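Local structure of porphyranase B (Zobellia galactanivorans, 3JUU) at residues I76-L81 with T119-T124; L135-R140 with E178-E183; A157-Y162 with Y245-V250; E199-Y204 with T266-R271. The protein cleaves the sulfated polysaccharide porphyran at linkages between beta-D-galactopyranose and alpha-L-galactopyranose-6-sulfate, releasing mostly a disaccharide. One frame throughout, in Å; residues are numbered along the deposited sequence.

Contact 1. Residues I76-L81 with T119-T124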
loop_
_atom_site.group_PDB
_atom_site.type_symbol
_atom_site.label_atom_id
_atom_site.label_comp_id
_atom_site.label_asym_id
_atom_site.label_seq_id
_atom_site.Cartn_x
_atom_site.Cartn_y
_atom_site.Cartn_z
ATOM N N ILE A 76 -3.591 -10.465 5.569
ATOM C CA ILE A 76 -2.553 -10.952 4.635
ATOM C C ILE A 76 -1.459 -11.530 5.526
ATOM O O ILE A 76 -0.814 -10.819 6.305
ATOM C CB ILE A 76 -1.986 -9.815 3.714
ATOM C CG1 ILE A 76 -3.151 -9.059 3.025
ATOM C CG2 ILE A 76 -0.985 -10.460 2.681
ATOM C CD1 ILE A 76 -2.585 -7.982 1.987
ATOM N N THR A 77 -1.270 -12.848 5.422
ATOM C CA THR A 77 -0.449 -13.533 6.412
ATOM C C THR A 77 0.871 -13.981 5.759
ATOM O O THR A 77 0.852 -14.601 4.692
ATOM C CB THR A 77 -1.238 -14.780 6.920
ATOM O OG1 THR A 77 -2.410 -14.349 7.649
ATOM C CG2 THR A 77 -0.342 -15.591 7.896
ATOM N N THR A 78 1.988 -13.743 6.417
ATOM C CA THR A 78 3.274 -14.228 5.931
ATOM C C THR A 78 3.523 -15.674 6.342
ATOM O O THR A 78 3.186 -16.070 7.485
ATOM C CB THR A 78 4.423 -13.441 6.494
ATOM O OG1 THR A 78 4.435 -13.517 7.918
ATOM C CG2 THR A 78 4.429 -11.919 6.052
ATOM N N THR A 79 4.163 -16.419 5.448
ATOM C CA THR A 79 4.442 -17.868 5.710
ATOM C C THR A 79 5.818 -18.266 5.233
ATOM O O THR A 79 6.503 -17.518 4.467
ATOM C CB THR A 79 3.396 -18.798 5.038
ATOM O OG1 THR A 79 3.404 -18.610 3.622
ATOM C CG2 THR A 79 1.968 -18.546 5.541
ATOM N N MET A 80 6.280 -19.401 5.755
ATOM C CA MET A 80 7.439 -20.058 5.163
ATOM C C MET A 80 6.827 -20.998 4.087
ATOM O O MET A 80 5.848 -21.693 4.344
ATOM C CB MET A 80 8.220 -20.850 6.220
ATOM C CG MET A 80 9.492 -21.468 5.603
ATOM S SD MET A 80 10.768 -20.227 5.285
ATOM C CE MET A 80 11.300 -19.790 6.955
ATOM N N LEU A 81 7.330 -20.986 2.859
ATOM C CA LEU A 81 6.787 -21.959 1.897
ATOM C C LEU A 81 7.321 -23.364 2.372
ATOM O O LEU A 81 8.413 -23.488 2.882
ATOM C CB LEU A 81 7.357 -21.683 0.507
ATOM C CG LEU A 81 7.081 -20.248 -0.071
ATOM C CD1 LEU A 81 7.764 -20.140 -1.479
ATOM C CD2 LEU A 81 5.566 -19.953 -0.116
ATOM N N THR A 119 6.928 -8.956 11.291
ATOM C CA THR A 119 7.984 -9.750 10.628
ATOM C C THR A 119 8.871 -8.859 9.740
ATOM O O THR A 119 8.643 -7.639 9.592
ATOM C CB THR A 119 7.444 -10.876 9.682
ATOM O OG1 THR A 119 7.063 -10.323 8.405
ATOM C CG2 THR A 119 6.216 -11.587 10.299
ATOM N N PHE A 120 9.909 -9.458 9.202
ATOM C CA PHE A 120 10.793 -8.686 8.292
ATOM C C PHE A 120 10.153 -8.315 6.947
ATOM O O PHE A 120 10.787 -7.526 6.170
ATOM C CB PHE A 120 12.091 -9.522 8.045
ATOM C CG PHE A 120 11.912 -10.676 7.063
ATOM C CD1 PHE A 120 12.446 -10.580 5.757
ATOM C CD2 PHE A 120 11.294 -11.874 7.448
ATOM C CE1 PHE A 120 12.301 -11.599 4.815
ATOM C CE2 PHE A 120 11.181 -12.938 6.547
ATOM C CZ PHE A 120 11.659 -12.817 5.195
ATOM N N MET A 121 8.966 -8.873 6.640
ATOM C CA MET A 121 8.220 -8.601 5.393
ATOM C C MET A 121 7.328 -7.365 5.575
ATOM O O MET A 121 7.122 -6.917 6.657
ATOM C CB MET A 121 7.382 -9.845 4.975
ATOM C CG MET A 121 8.370 -10.956 4.613
ATOM S SD MET A 121 7.584 -12.529 4.127
ATOM C CE MET A 121 6.609 -12.110 2.615
ATOM N N SER A 122 6.972 -6.749 4.457
ATOM C CA SER A 122 6.323 -5.451 4.480
ATOM C C SER A 122 4.845 -5.493 4.875
ATOM O O SER A 122 4.175 -6.591 4.909
ATOM C CB SER A 122 6.470 -4.848 3.061
ATOM O OG SER A 122 5.516 -5.460 2.172
ATOM N N SER A 123 4.316 -4.308 5.194
ATOM C CA SER A 123 2.865 -4.084 5.262
ATOM C C SER A 123 2.586 -2.747 4.569
ATOM O O SER A 123 3.188 -1.767 4.981
ATOM C CB SER A 123 2.455 -3.931 6.717
ATOM O OG SER A 123 2.664 -5.147 7.419
ATOM N N THR A 124 1.812 -2.744 3.467
ATOM C CA THR A 124 1.804 -1.577 2.600
ATOM C C THR A 124 0.410 -1.223 2.145
ATOM O O THR A 124 -0.533 -2.095 2.118
ATOM C CB THR A 124 2.688 -1.803 1.344
ATOM O OG1 THR A 124 2.090 -2.803 0.490
ATOM C CG2 THR A 124 4.156 -2.266 1.727
#
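T119 meets T78 through its methyl group, with T119 CG2 3.5 Å from T78 OG1. The two side chains run past each other in opposite directions. No hydrogen bond joins the segments. The hydroxyl of T119 serves its own loop instead: OG1 accepts from the backbone N of M121 at 3.0 Å, with an N-H...O angle of 155°. This is an ST turn, and OG1 is also hydrogen-bonded to N117. OG1 sits between the backbone N and carbonyl carbon (chi1 81°), which puts it over the turn and leaves CG2 for T78. M121 follows and packs against the other branch of T78. Its SD lies 3.7 Å from T78 CG2, and its CB is 3.8 Å from the same methyl. A bend at chi3 (62°) keeps M121 CE within 4.1 Å of T78 CG2. The T78 methyl therefore rests alongside the thioether. S122 turns away from T78 and its OG hydrogen-bonds E243, a likely substrate-binding residue. S123 and T124 continue into strand 122-128. The contact joins this strand's entry loop to a break in strand 73-87 of the GH16 jelly roll. H94 of strand 90-101 touches M121, V242 touches T78, and R263 of helix 260-263 touches T119.

Contact 2. Residues L135-R140 with E178-E183; sequences LGCDKR and EGCEYE
The disulfide C137-C180 ties together two inter-strand loops of the GH16 beta-sandwich, far from the centre of the chain. C137 SG and C180 SG are 2.1 Å apart, and the C-S-S-C torsion is -89°, close to a relaxed right angle. Beside this covalent link, R140 lies on Y182. The R140 guanidinium is flat on the Y182 ring, with centres 3.8 Å apart and planes at 12°. It is a cation-pi stack: R140 CZ stands 3.7 Å from the Y182 ring centroid, and NE is over the middle of the face. R140 CD adds a CH-pi contact on that same face. Segment 135-140 lies in the loop leading from strand 122-128 into strand 141-150, the strand that bears E143 and E148, the probable nucleophile and proton donor. Segment 178-183 lies in the loop between strands 166-174 and 185-192. The R140 chain runs extended from CG to NE and crosses the tyrosine at about a right angle. Its far end is held too: NH2 forms a salt bridge to D233, and NH1 is hydrogen-bonded to the carbonyl of D231. These bonds fix the rotation of the buried guanidinium. C137 CB approaches the Y182 ring obliquely, 3.9 Å from CE2.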
loop_
_atom_site.group_PDB
_atom_site.type_symbol
_atom_site.label_atom_id
_atom_site.label_comp_id
_atom_site.label_asym_id
_atom_site.label_seq_id
_atom_site.Cartn_x
_atom_site.Cartn_y
_atom_site.Cartn_z
ATOM N N LEU A 135 -1.931 4.774 -23.085
ATOM C CA LEU A 135 -1.481 5.191 -24.416
ATOM C C LEU A 135 -0.409 6.287 -24.370
ATOM O O LEU A 135 -0.412 7.110 -23.445
ATOM C CB LEU A 135 -2.677 5.815 -25.135
ATOM C CG LEU A 135 -3.811 4.894 -25.625
ATOM C CD1 LEU A 135 -4.028 3.495 -25.046
ATOM C CD2 LEU A 135 -5.014 5.619 -26.067
ATOM N N GLY A 136 0.479 6.329 -25.358
ATOM C CA GLY A 136 1.457 7.458 -25.511
ATOM C C GLY A 136 2.272 7.621 -24.212
ATOM O O GLY A 136 2.701 6.649 -23.581
ATOM N N CYS A 137 2.435 8.865 -23.795
ATOM C CA CYS A 137 3.245 9.147 -22.581
ATOM C C CYS A 137 2.660 8.585 -21.255
ATOM O O CYS A 137 3.413 8.444 -20.270
ATOM C CB CYS A 137 3.446 10.657 -22.463
ATOM S SG CYS A 137 4.577 11.271 -23.797
ATOM N N ASP A 138 1.379 8.247 -21.237
ATOM C CA ASP A 138 0.766 7.616 -20.044
ATOM C C ASP A 138 1.276 6.229 -19.730
ATOM O O ASP A 138 0.936 5.677 -18.697
ATOM C CB ASP A 138 -0.751 7.572 -20.140
ATOM C CG ASP A 138 -1.406 8.980 -20.122
ATOM O OD1 ASP A 138 -0.746 10.004 -19.785
ATOM O OD2 ASP A 138 -2.585 8.978 -20.422
ATOM N N LYS A 139 2.157 5.672 -20.573
ATOM C CA LYS A 139 2.824 4.399 -20.277
ATOM C C LYS A 139 3.881 4.565 -19.175
ATOM O O LYS A 139 4.395 3.575 -18.658
ATOM C CB LYS A 139 3.511 3.844 -21.574
ATOM C CG LYS A 139 2.483 3.345 -22.659
ATOM C CD LYS A 139 3.268 2.707 -23.873
ATOM C CE LYS A 139 2.525 2.885 -25.162
ATOM N NZ LYS A 139 1.198 2.090 -25.091
ATOM N N ARG A 140 4.284 5.800 -18.871
ATOM C CA ARG A 140 5.228 6.084 -17.760
ATOM C C ARG A 140 4.514 5.624 -16.475
ATOM O O ARG A 140 3.305 5.486 -16.446
ATOM C CB ARG A 140 5.518 7.595 -17.650
ATOM C CG ARG A 140 4.260 8.404 -17.343
ATOM C CD ARG A 140 4.540 9.912 -17.614
ATOM N NE ARG A 140 3.321 10.723 -17.490
ATOM C CZ ARG A 140 2.843 11.296 -16.374
ATOM N NH1 ARG A 140 3.453 11.207 -15.218
ATOM N NH2 ARG A 140 1.700 11.972 -16.432
ATOM N N GLU A 178 10.983 7.505 -23.990
ATOM C CA GLU A 178 11.879 8.505 -24.577
ATOM C C GLU A 178 11.059 9.517 -25.394
ATOM O O GLU A 178 10.046 9.161 -26.007
ATOM C CB GLU A 178 13.058 7.828 -25.304
ATOM C CG GLU A 178 12.843 7.502 -26.746
ATOM C CD GLU A 178 13.593 8.460 -27.651
ATOM O OE1 GLU A 178 14.587 8.004 -28.266
ATOM O OE2 GLU A 178 13.211 9.669 -27.718
ATOM N N GLY A 179 11.405 10.808 -25.289
ATOM C CA GLY A 179 10.598 11.871 -25.880
ATOM C C GLY A 179 9.450 12.452 -25.057
ATOM O O GLY A 179 8.859 13.447 -25.441
ATOM N N CYS A 180 9.100 11.830 -23.930
ATOM C CA CYS A 180 8.015 12.322 -23.109
ATOM C C CYS A 180 8.589 13.293 -22.081
ATOM O O CYS A 180 9.580 12.951 -21.469
ATOM C CB CYS A 180 7.341 11.119 -22.418
ATOM S SG CYS A 180 6.331 10.149 -23.587
ATOM N N GLU A 181 7.994 14.477 -21.930
ATOM C CA GLU A 181 8.554 15.582 -21.108
ATOM C C GLU A 181 8.171 15.395 -19.645
ATOM O O GLU A 181 7.375 16.185 -19.113
ATOM C CB GLU A 181 7.914 16.942 -21.477
ATOM C CG GLU A 181 7.675 17.138 -22.915
ATOM C CD GLU A 181 8.910 17.631 -23.525
ATOM O OE1 GLU A 181 9.987 17.182 -23.040
ATOM O OE2 GLU A 181 8.791 18.479 -24.439
ATOM N N TYR A 182 8.657 14.335 -19.028
ATOM C CA TYR A 182 8.371 14.125 -17.589
ATOM C C TYR A 182 9.693 13.800 -16.939
ATOM O O TYR A 182 10.564 13.194 -17.552
ATOM C CB TYR A 182 7.393 12.958 -17.427
ATOM C CG TYR A 182 6.047 13.300 -17.957
ATOM C CD1 TYR A 182 5.196 14.104 -17.219
ATOM C CD2 TYR A 182 5.661 12.917 -19.258
ATOM C CE1 TYR A 182 3.947 14.464 -17.729
ATOM C CE2 TYR A 182 4.410 13.261 -19.771
ATOM C CZ TYR A 182 3.585 14.036 -18.995
ATOM O OH TYR A 182 2.375 14.421 -19.478
ATOM N N GLU A 183 9.870 14.234 -15.702
ATOM C CA GLU A 183 11.082 13.866 -14.938
ATOM C C GLU A 183 10.896 12.564 -14.164
ATOM O O GLU A 183 9.788 12.270 -13.687
ATOM C CB GLU A 183 11.347 14.936 -13.878
ATOM C CG GLU A 183 11.272 16.355 -14.392
ATOM C CD GLU A 183 12.585 16.834 -15.022
ATOM O OE1 GLU A 183 12.678 18.062 -15.280
ATOM O OE2 GLU A 183 13.517 16.024 -15.255
#

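Contact 3. Residues A157-Y162 with Y245-V250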
loop_
_atom_site.group_PDB
_atom_site.type_symbol
_atom_site.label_atom_id
_atom_site.label_comp_id
_atom_site.label_asym_id
_atom_site.label_seq_id
_atom_site.Cartn_x
_atom_site.Cartn_y
_atom_site.Cartn_z
ATOM N N ALA A 157 21.524 -0.570 8.513
ATOM C CA ALA A 157 21.662 0.733 7.822
ATOM C C ALA A 157 20.942 1.860 8.591
ATOM O O ALA A 157 19.761 1.703 9.005
ATOM C CB ALA A 157 21.113 0.628 6.387
ATOM N N ASP A 158 21.624 2.994 8.757
ATOM C CA ASP A 158 21.066 4.113 9.493
ATOM C C ASP A 158 19.759 4.671 8.882
ATOM O O ASP A 158 18.829 4.970 9.621
ATOM C CB ASP A 158 22.128 5.213 9.640
ATOM C CG ASP A 158 21.864 6.128 10.829
ATOM O OD1 ASP A 158 21.573 7.329 10.584
ATOM O OD2 ASP A 158 21.904 5.642 12.000
ATOM N N TRP A 159 19.686 4.807 7.557
ATOM C CA TRP A 159 18.459 5.328 6.914
ATOM C C TRP A 159 17.116 4.639 7.374
ATOM O O TRP A 159 16.033 5.270 7.391
ATOM C CB TRP A 159 18.619 5.341 5.377
ATOM C CG TRP A 159 18.449 4.003 4.626
ATOM C CD1 TRP A 159 19.471 3.128 4.210
ATOM C CD2 TRP A 159 17.198 3.388 4.179
ATOM N NE1 TRP A 159 18.912 2.022 3.548
ATOM C CE2 TRP A 159 17.535 2.161 3.508
ATOM C CE3 TRP A 159 15.825 3.759 4.265
ATOM C CZ2 TRP A 159 16.531 1.297 2.931
ATOM C CZ3 TRP A 159 14.826 2.891 3.696
ATOM C CH2 TRP A 159 15.200 1.685 3.042
ATOM N N MET A 160 17.186 3.366 7.745
ATOM C CA MET A 160 15.970 2.586 8.037
ATOM C C MET A 160 15.759 2.178 9.491
ATOM O O MET A 160 14.816 1.453 9.776
ATOM C CB MET A 160 15.904 1.335 7.127
ATOM C CG MET A 160 17.295 0.816 6.796
ATOM S SD MET A 160 17.201 -0.863 6.157
ATOM C CE MET A 160 18.180 -0.754 4.652
ATOM N N LYS A 161 16.621 2.616 10.417
ATOM C CA LYS A 161 16.521 2.110 11.789
ATOM C C LYS A 161 15.146 2.361 12.464
ATOM O O LYS A 161 14.782 1.662 13.400
ATOM C CB LYS A 161 17.662 2.674 12.652
ATOM C CG LYS A 161 17.704 4.180 12.636
ATOM C CD LYS A 161 18.925 4.732 13.359
ATOM C CE LYS A 161 18.884 6.266 13.247
ATOM N NZ LYS A 161 19.951 6.904 14.101
ATOM N N TYR A 162 14.385 3.356 11.981
ATOM C CA TYR A 162 13.029 3.615 12.564
ATOM C C TYR A 162 11.903 3.267 11.646
ATOM O O TYR A 162 10.765 3.724 11.889
ATOM C CB TYR A 162 12.854 5.102 12.916
ATOM C CG TYR A 162 13.901 5.526 13.887
ATOM C CD1 TYR A 162 13.936 4.965 15.177
ATOM C CD2 TYR A 162 14.857 6.515 13.533
ATOM C CE1 TYR A 162 14.900 5.374 16.111
ATOM C CE2 TYR A 162 15.800 6.936 14.457
ATOM C CZ TYR A 162 15.829 6.336 15.725
ATOM O OH TYR A 162 16.770 6.717 16.634
ATOM N N TYR A 245 11.469 -7.011 0.887
ATOM C CA TYR A 245 12.317 -5.966 0.319
ATOM C C TYR A 245 13.782 -6.435 0.322
ATOM O O TYR A 245 14.226 -7.037 1.269
ATOM C CB TYR A 245 12.282 -4.781 1.291
ATOM C CG TYR A 245 10.993 -4.031 1.320
ATOM C CD1 TYR A 245 10.469 -3.449 0.188
ATOM C CD2 TYR A 245 10.348 -3.805 2.566
ATOM C CE1 TYR A 245 9.293 -2.614 0.251
ATOM C CE2 TYR A 245 9.235 -2.988 2.624
ATOM C CZ TYR A 245 8.696 -2.439 1.473
ATOM O OH TYR A 245 7.573 -1.632 1.616
ATOM N N ASP A 246 14.532 -6.138 -0.743
ATOM C CA ASP A 246 15.951 -6.540 -0.786
ATOM C C ASP A 246 16.751 -5.970 0.346
ATOM O O ASP A 246 17.762 -6.570 0.781
ATOM C CB ASP A 246 16.550 -6.023 -2.108
ATOM C CG ASP A 246 16.115 -6.880 -3.320
ATOM O OD1 ASP A 246 15.389 -7.913 -3.186
ATOM O OD2 ASP A 246 16.464 -6.480 -4.413
ATOM N N TRP A 247 16.328 -4.800 0.868
ATOM C CA TRP A 247 17.146 -4.134 1.865
ATOM C C TRP A 247 16.809 -4.580 3.274
ATOM O O TRP A 247 17.438 -4.104 4.229
ATOM C CB TRP A 247 16.995 -2.584 1.733
ATOM C CG TRP A 247 15.577 -2.175 1.545
ATOM C CD1 TRP A 247 14.935 -1.961 0.374
ATOM C CD2 TRP A 247 14.623 -1.883 2.587
ATOM N NE1 TRP A 247 13.652 -1.570 0.606
ATOM C CE2 TRP A 247 13.434 -1.487 1.947
ATOM C CE3 TRP A 247 14.671 -1.943 3.962
ATOM C CZ2 TRP A 247 12.272 -1.148 2.645
ATOM C CZ3 TRP A 247 13.488 -1.599 4.690
ATOM C CH2 TRP A 247 12.328 -1.208 4.015
ATOM N N ASN A 248 15.799 -5.472 3.402
ATOM C CA ASN A 248 15.458 -6.033 4.705
ATOM C C ASN A 248 15.465 -7.583 4.582
ATOM O O ASN A 248 14.396 -8.222 4.391
ATOM C CB ASN A 248 14.078 -5.503 5.176
ATOM C CG ASN A 248 13.956 -5.487 6.703
ATOM O OD1 ASN A 248 12.980 -6.026 7.248
ATOM N ND2 ASN A 248 14.994 -4.940 7.411
ATOM N N PRO A 249 16.651 -8.180 4.688
ATOM C CA PRO A 249 16.801 -9.580 4.363
ATOM C C PRO A 249 16.239 -10.568 5.405
ATOM O O PRO A 249 15.754 -10.173 6.470
ATOM C CB PRO A 249 18.360 -9.766 4.263
ATOM C CG PRO A 249 18.934 -8.613 5.069
ATOM C CD PRO A 249 17.952 -7.514 4.954
ATOM N N VAL A 250 16.345 -11.847 5.064
ATOM C CA VAL A 250 15.695 -12.873 5.882
ATOM C C VAL A 250 16.539 -13.043 7.177
ATOM O O VAL A 250 17.771 -13.098 7.105
ATOM C CB VAL A 250 15.775 -14.228 5.114
ATOM C CG1 VAL A 250 15.094 -15.366 5.997
ATOM C CG2 VAL A 250 15.032 -14.142 3.744
#
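Both faces of the W247 indole are covered: Y245 CB lies over one, toward the rim, and W159 CH2 over the centre of the other. W159 CH2 comes within 3.6 Å of W247 CD2. The pair is edge-to-face, with six-membered ring centroids 4.9 Å apart and planes at 62°. W159 carries M160 CG over one of its faces. M160 also reaches W247 in a Met-aromatic contact. Its SD approaches obliquely, 3.5 Å from W247 CE3. The bend at chi3 brings M160 CE to 3.6 Å from W247 CB. An alanine in place of W247 would probably leave the W159 edge without its partner face and open a gap beside the M160 sulfur. W247 belongs to a type I turn from Y245 to N248, and its O accepts from N155. F163 meets the W247 ring edge-to-face. The turn follows strand 237-242, and segment 157-162 lies between strands 141-150 and 166-174. Y245 packs on strands 122-128 and 141-150, and its OH is hydrogen-bonded to E148, the probable proton donor.

Contact 4. Residues E199-Y204 with T266-R271; sequences EDFHVY and TYNWVR. With SO4 (sulfate ion), chain D.
F201 and T266 have CA atoms 8.4 Å apart, V203 and W269 9.6 Å, and no backbone bond joins the segments; segment 266-271 turns a corner at N268. N268 ND2, also hydrogen-bonded to E113, stands 3.4 Å above the centre of the F201 ring, and the amide and ring planes are 32° apart. The methyl CG2 of T266 lies at the ring edge, 3.7 Å from F201 CZ. V203 crosses W269 at about a right angle, with CG1 3.8 Å from CH2. With CG between its backbone N and carbonyl carbon (chi1 43°), W269 turns CH2 to V203 and donates from NE1 to sulfate O4 at 3.1 Å. R271 grips the same ion through NH1 to O3 at 2.7 Å and NH2 to O2 at 2.8 Å. R271 NH1 lies over the W269 ring, so the indole supports the guanidinium. R271 NE salt-bridges to E36. H13 also hydrogen-bonds the sulfate, probably from the crystallisation liquor. Replacing W269 with an alanine would probably cost the sulfate one donor, strip R271 of its flat support and open a gap beside V203. Strand 108-115 pairs with both strands 202-210 and 264-276, and its E111 and E113 touch W269.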
loop_
_atom_site.group_PDB
_atom_site.type_symbol
_atom_site.label_atom_id
_atom_site.label_comp_id
_atom_site.label_asym_id
_atom_site.label_seq_id
_atom_site.Cartn_x
_atom_site.Cartn_y
_atom_site.Cartn_z
ATOM N N GLU A 199 1.968 -2.573 16.489
ATOM C CA GLU A 199 1.371 -2.557 17.875
ATOM C C GLU A 199 -0.070 -2.088 17.879
ATOM O O GLU A 199 -0.882 -2.519 18.741
ATOM C CB GLU A 199 2.154 -1.653 18.825
ATOM C CG GLU A 199 3.411 -2.253 19.296
ATOM C CD GLU A 199 4.362 -1.316 20.074
ATOM O OE1 GLU A 199 4.329 -0.009 19.985
ATOM O OE2 GLU A 199 5.247 -1.957 20.721
ATOM N N ASP A 200 -0.422 -1.226 16.930
ATOM C CA ASP A 200 -1.769 -0.636 16.943
ATOM C C ASP A 200 -2.247 -0.530 15.541
ATOM O O ASP A 200 -1.415 -0.427 14.592
ATOM C CB ASP A 200 -1.688 0.799 17.515
ATOM C CG ASP A 200 -0.962 0.871 18.868
ATOM O OD1 ASP A 200 -1.625 0.466 19.838
ATOM O OD2 ASP A 200 0.239 1.337 18.949
ATOM N N PHE A 201 -3.577 -0.458 15.366
ATOM C CA PHE A 201 -4.109 0.014 14.097
ATOM C C PHE A 201 -3.823 1.531 13.920
ATOM O O PHE A 201 -3.832 2.286 14.888
ATOM C CB PHE A 201 -5.615 -0.225 13.977
ATOM C CG PHE A 201 -5.958 -1.662 13.730
ATOM C CD1 PHE A 201 -5.963 -2.152 12.428
ATOM C CD2 PHE A 201 -6.197 -2.528 14.795
ATOM C CE1 PHE A 201 -6.235 -3.507 12.141
ATOM C CE2 PHE A 201 -6.477 -3.883 14.541
ATOM C CZ PHE A 201 -6.483 -4.371 13.209
ATOM N N HIS A 202 -3.607 1.941 12.667
ATOM C CA HIS A 202 -3.567 3.373 12.333
ATOM C C HIS A 202 -4.377 3.560 11.082
ATOM O O HIS A 202 -4.544 2.644 10.268
ATOM C CB HIS A 202 -2.075 3.841 12.147
ATOM C CG HIS A 202 -1.283 3.866 13.421
ATOM N ND1 HIS A 202 -1.287 4.949 14.290
ATOM C CD2 HIS A 202 -0.476 2.926 13.993
ATOM C CE1 HIS A 202 -0.477 4.688 15.315
ATOM N NE2 HIS A 202 0.014 3.467 15.157
ATOM N N VAL A 203 -4.869 4.784 10.904
ATOM C CA VAL A 203 -5.536 5.112 9.694
ATOM C C VAL A 203 -4.563 5.835 8.767
ATOM O O VAL A 203 -4.120 6.914 9.087
ATOM C CB VAL A 203 -6.791 5.956 9.921
ATOM C CG1 VAL A 203 -7.397 6.314 8.543
ATOM C CG2 VAL A 203 -7.870 5.117 10.734
ATOM N N TYR A 204 -4.245 5.245 7.614
ATOM C CA TYR A 204 -3.293 5.878 6.687
ATOM C C TYR A 204 -4.115 6.400 5.523
ATOM O O TYR A 204 -4.852 5.640 4.875
ATOM C CB TYR A 204 -2.317 4.783 6.170
ATOM C CG TYR A 204 -1.498 4.145 7.267
ATOM C CD1 TYR A 204 -0.429 4.878 7.869
ATOM C CD2 TYR A 204 -1.778 2.838 7.766
ATOM C CE1 TYR A 204 0.329 4.344 8.912
ATOM C CE2 TYR A 204 -1.016 2.305 8.829
ATOM C CZ TYR A 204 0.032 3.050 9.395
ATOM O OH TYR A 204 0.859 2.505 10.371
ATOM N N THR A 266 -3.210 -6.734 9.024
ATOM C CA THR A 266 -4.679 -6.724 9.047
ATOM C C THR A 266 -5.202 -5.344 8.607
ATOM O O THR A 266 -4.728 -4.342 9.152
ATOM C CB THR A 266 -5.152 -6.995 10.491
ATOM O OG1 THR A 266 -4.593 -8.258 10.977
ATOM C CG2 THR A 266 -6.718 -6.988 10.569
ATOM N N TYR A 267 -6.107 -5.315 7.635
ATOM C CA TYR A 267 -6.755 -4.075 7.190
ATOM C C TYR A 267 -8.196 -4.196 7.621
ATOM O O TYR A 267 -8.889 -5.097 7.123
ATOM C CB TYR A 267 -6.692 -3.945 5.679
ATOM C CG TYR A 267 -5.268 -4.027 5.109
ATOM C CD1 TYR A 267 -4.591 -2.850 4.705
ATOM C CD2 TYR A 267 -4.613 -5.260 4.955
ATOM C CE1 TYR A 267 -3.276 -2.940 4.144
ATOM C CE2 TYR A 267 -3.310 -5.344 4.438
ATOM C CZ TYR A 267 -2.653 -4.192 4.042
ATOM O OH TYR A 267 -1.387 -4.246 3.511
ATOM N N ASN A 268 -8.643 -3.353 8.562
ATOM C CA ASN A 268 -10.082 -3.345 8.935
ATOM C C ASN A 268 -10.995 -2.850 7.812
ATOM O O ASN A 268 -12.133 -3.305 7.670
ATOM C CB ASN A 268 -10.349 -2.598 10.252
ATOM C CG ASN A 268 -9.784 -3.297 11.439
ATOM O OD1 ASN A 268 -9.584 -4.528 11.428
ATOM N ND2 ASN A 268 -9.532 -2.538 12.514
ATOM N N TRP A 269 -10.479 -1.967 6.948
ATOM C CA TRP A 269 -11.277 -1.498 5.869
ATOM C C TRP A 269 -10.391 -0.713 4.926
ATOM O O TRP A 269 -9.285 -0.289 5.359
ATOM C CB TRP A 269 -12.435 -0.625 6.394
ATOM C CG TRP A 269 -12.122 0.366 7.480
ATOM C CD1 TRP A 269 -12.449 0.252 8.824
ATOM C CD2 TRP A 269 -11.557 1.712 7.328
ATOM N NE1 TRP A 269 -12.098 1.410 9.488
ATOM C CE2 TRP A 269 -11.516 2.294 8.609
ATOM C CE3 TRP A 269 -11.012 2.434 6.229
ATOM C CZ2 TRP A 269 -10.963 3.600 8.854
ATOM C CZ3 TRP A 269 -10.466 3.735 6.473
ATOM C CH2 TRP A 269 -10.463 4.293 7.759
ATOM N N VAL A 270 -10.869 -0.552 3.696
ATOM C CA VAL A 270 -10.279 0.392 2.708
ATOM C C VAL A 270 -11.421 1.207 2.165
ATOM O O VAL A 270 -12.453 0.646 1.746
ATOM C CB VAL A 270 -9.614 -0.343 1.541
ATOM C CG1 VAL A 270 -9.189 0.664 0.429
ATOM C CG2 VAL A 270 -8.371 -1.051 2.011
ATOM N N ARG A 271 -11.279 2.538 2.187
ATOM C CA ARG A 271 -12.396 3.394 1.723
ATOM C C ARG A 271 -11.795 4.404 0.813
ATOM O O ARG A 271 -10.822 5.085 1.192
ATOM C CB ARG A 271 -13.049 4.092 2.983
ATOM C CG ARG A 271 -13.644 3.037 3.942
ATOM C CD ARG A 271 -14.197 3.676 5.217
ATOM N NE ARG A 271 -14.776 2.672 6.130
ATOM C CZ ARG A 271 -14.960 2.895 7.423
ATOM N NH1 ARG A 271 -14.518 4.051 7.961
ATOM N NH2 ARG A 271 -15.446 1.937 8.219
HETATM S S SO4 D . -14.863 2.829 11.609
HETATM O O1 SO4 D . -15.600 3.369 12.746
HETATM O O2 SO4 D . -15.648 1.763 10.973
HETATM O O3 SO4 D . -14.634 3.930 10.669
HETATM O O4 SO4 D . -13.572 2.298 12.103
#

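Contacts 1 and 3, with centres 15 Å apart, touch where S122 CB meets Y245 CE2 at 3.4 Å. Both border the likely substrate site: M121 is about 6 Å from E243, and W247 about 6 Å from E148, side chain to side chain. Contact 4 adjoins contact 1 through strands 73-87 and 264-276. T124 O and Y267 OH, 2.7 Å apart, probably form a hydrogen bond there. Contact 4, with its sulfate, lies away from the annotated sites. Contact 2 stands apart, across the centre of the chain from contacts 1 and 4, with nearest atoms about 19 Å from those of contacts 1 and 3. R140 is still about 10 Å from E143, likewise between side chains.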